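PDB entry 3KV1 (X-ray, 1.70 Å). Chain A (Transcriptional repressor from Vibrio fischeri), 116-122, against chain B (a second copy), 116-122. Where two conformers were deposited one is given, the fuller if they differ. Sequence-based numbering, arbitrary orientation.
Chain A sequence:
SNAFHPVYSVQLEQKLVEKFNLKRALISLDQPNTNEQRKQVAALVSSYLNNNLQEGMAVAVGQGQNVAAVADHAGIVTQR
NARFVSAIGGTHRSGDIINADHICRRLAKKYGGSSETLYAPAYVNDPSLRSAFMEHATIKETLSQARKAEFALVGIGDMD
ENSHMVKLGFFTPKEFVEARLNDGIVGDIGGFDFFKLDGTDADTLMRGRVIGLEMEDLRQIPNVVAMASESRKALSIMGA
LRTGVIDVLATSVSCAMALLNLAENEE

Chain A 116-122: ETLYAPA
Chain B (116-122) ETLYAPA

Two copies of ETLYAPA cross about an exact two-fold axis, their 117-to-121 directions 82° apart, in register at Y119(A) and Y119(B), whose CA atoms lie 4.4 Å apart. Each backbone is extended (phi/psi -79/142 at 117, -90/112 at 118), bends at 119 (-82/64), then extends again (-158/155 at 120, -72/158 at 121). The bend carries a weak hydrogen bond, A120(A) N to L118(A) O, 3.0 Å, repeated in chain B.

No direct hydrogen bond crosses the axis; close backbone packing forms the centre of the crossing. Y119(A) C meets Y119(B) C at 3.5 Å, and Y119(A) O accepts a CA-H...O contact from A120(B) CA at 3.1 Å (120° at H), with P121(B) CD (ring C-gamma endo) 3.3 Å from Y119(A) O; symmetry repeats both. A120(B) points its CB away, leaving its CA free to approach, while P121(B) N has no hydrogen to offer.

Side chains close one flank. The CA-to-CB bond of T117(A) points toward the other stretch, and chi1 m sets T117(A) CG2 4.0 Å from T117(B) CG2. Y119(A) and Y119(B) (chi1 m, chi2 107°) bury most, 82 and 81 Å² of the 310 Å² summed over both sides; Y119(A) CE2 lies 4.1 Å from T117(B) CG2, and its ring edge meets L118(B) O, 3.8 Å from Y119(A) CD2. L118(A) and L118(B) (chi1 t, chi2 p) point CB sideways.

One water donates to both threonines: its O lies 2.7 Å from T117(A) OG1 and 2.7 Å from T117(B) OG1, so threonine supplies both methyl packing and a polar bridge.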

# COMPACT_ATOMS: atom_id res chain seq x y z
N GLU A 116 3.01 3.43 6.58
CA GLU A 116 2.95 1.97 6.70
C GLU A 116 1.60 1.48 6.15
O GLU A 116 0.53 1.74 6.73
CB GLU A 116 3.18 1.55 8.15
CG GLU A 116 4.56 1.98 8.67
CD GLU A 116 4.87 1.61 10.13
OE1 GLU A 116 4.12 0.84 10.76
OE2 GLU A 116 5.91 2.11 10.64
N THR A 117 1.65 0.78 5.02
CA THR A 117 0.43 0.38 4.31
C THR A 117 -0.24 -0.85 4.94
O THR A 117 0.45 -1.75 5.44
CB THR A 117 0.77 0.10 2.82
OG1 THR A 117 1.18 1.33 2.21
CG2 THR A 117 -0.44 -0.48 2.06
N LEU A 118 -1.57 -0.86 4.96
CA LEU A 118 -2.30 -2.07 5.32
C LEU A 118 -2.53 -2.80 3.99
O LEU A 118 -3.24 -2.26 3.13
CB LEU A 118 -3.62 -1.71 6.02
CG LEU A 118 -4.44 -2.90 6.53
CD1 LEU A 118 -3.67 -3.74 7.55
CD2 LEU A 118 -5.73 -2.35 7.16
N TYR A 119 -1.88 -3.97 3.80
CA TYR A 119 -1.96 -4.70 2.52
C TYR A 119 -3.22 -5.55 2.39
O TYR A 119 -3.14 -6.80 2.33
CB TYR A 119 -0.69 -5.56 2.30
CG TYR A 119 0.51 -4.68 2.14
CD1 TYR A 119 1.46 -4.59 3.15
CD2 TYR A 119 0.67 -3.90 1.00
CE1 TYR A 119 2.57 -3.75 3.01
CE2 TYR A 119 1.78 -3.04 0.86
CZ TYR A 119 2.71 -2.97 1.88
OH TYR A 119 3.80 -2.11 1.74
N ALA A 120 -4.38 -4.89 2.37
CA ALA A 120 -5.66 -5.55 2.22
C ALA A 120 -6.63 -4.51 1.69
O ALA A 120 -6.45 -3.31 1.93
CB ALA A 120 -6.17 -6.03 3.58
N PRO A 121 -7.67 -4.97 1.01
CA PRO A 121 -8.67 -3.98 0.58
C PRO A 121 -9.49 -3.46 1.77
O PRO A 121 -9.63 -4.14 2.79
CB PRO A 121 -9.61 -4.77 -0.35
CG PRO A 121 -9.24 -6.19 -0.24
CD PRO A 121 -7.98 -6.34 0.60
N ALA A 122 -10.07 -2.28 1.61
CA ALA A 122 -10.94 -1.70 2.65
C ALA A 122 -12.21 -2.54 2.83
O ALA A 122 -12.68 -2.72 3.96
CB ALA A 122 -11.34 -0.28 2.26
N GLU B 116 1.09 3.01 -7.34
CA GLU B 116 -0.21 2.34 -7.21
C GLU B 116 -0.01 1.01 -6.45
O GLU B 116 0.62 0.07 -6.95
CB GLU B 116 -0.84 2.13 -8.59
CG GLU B 116 -1.10 3.46 -9.31
CD GLU B 116 -1.72 3.34 -10.71
OE1 GLU B 116 -2.16 2.25 -11.13
OE2 GLU B 116 -1.78 4.39 -11.40
N THR B 117 -0.54 0.97 -5.23
CA THR B 117 -0.30 -0.18 -4.33
C THR B 117 -1.18 -1.38 -4.68
O THR B 117 -2.34 -1.22 -5.09
CB THR B 117 -0.54 0.26 -2.86
OG1 THR B 117 0.45 1.23 -2.51
CG2 THR B 117 -0.46 -0.93 -1.90
N LEU B 118 -0.62 -2.59 -4.56
CA LEU B 118 -1.43 -3.80 -4.62
C LEU B 118 -1.84 -4.09 -3.18
O LEU B 118 -0.97 -4.36 -2.35
CB LEU B 118 -0.61 -4.95 -5.23
CG LEU B 118 -1.38 -6.26 -5.45
CD1 LEU B 118 -2.58 -6.09 -6.38
CD2 LEU B 118 -0.40 -7.30 -6.02
N TYR B 119 -3.15 -3.95 -2.86
CA TYR B 119 -3.63 -4.11 -1.48
C TYR B 119 -3.85 -5.57 -1.08
O TYR B 119 -4.99 -6.00 -0.82
CB TYR B 119 -4.93 -3.29 -1.26
CG TYR B 119 -4.65 -1.82 -1.37
CD1 TYR B 119 -5.07 -1.10 -2.48
CD2 TYR B 119 -3.89 -1.16 -0.40
CE1 TYR B 119 -4.78 0.27 -2.60
CE2 TYR B 119 -3.58 0.21 -0.53
CZ TYR B 119 -4.03 0.90 -1.63
OH TYR B 119 -3.71 2.25 -1.76
N ALA B 120 -2.75 -6.33 -1.05
CA ALA B 120 -2.78 -7.72 -0.66
C ALA B 120 -1.37 -8.08 -0.21
O ALA B 120 -0.40 -7.46 -0.66
CB ALA B 120 -3.13 -8.60 -1.85
N PRO B 121 -1.26 -9.08 0.65
CA PRO B 121 0.10 -9.50 1.01
C PRO B 121 0.79 -10.22 -0.16
O PRO B 121 0.13 -10.80 -1.02
CB PRO B 121 -0.11 -10.51 2.15
CG PRO B 121 -1.55 -10.78 2.24
CD PRO B 121 -2.32 -9.86 1.31
N ALA B 122 2.12 -10.23 -0.13
CA ALA B 122 2.90 -10.95 -1.16
C ALA B 122 2.67 -12.46 -1.06
O ALA B 122 2.59 -13.15 -2.09
CB ALA B 122 4.39 -10.66 -0.97
O HOH W 1 1.51 2.39 -0.28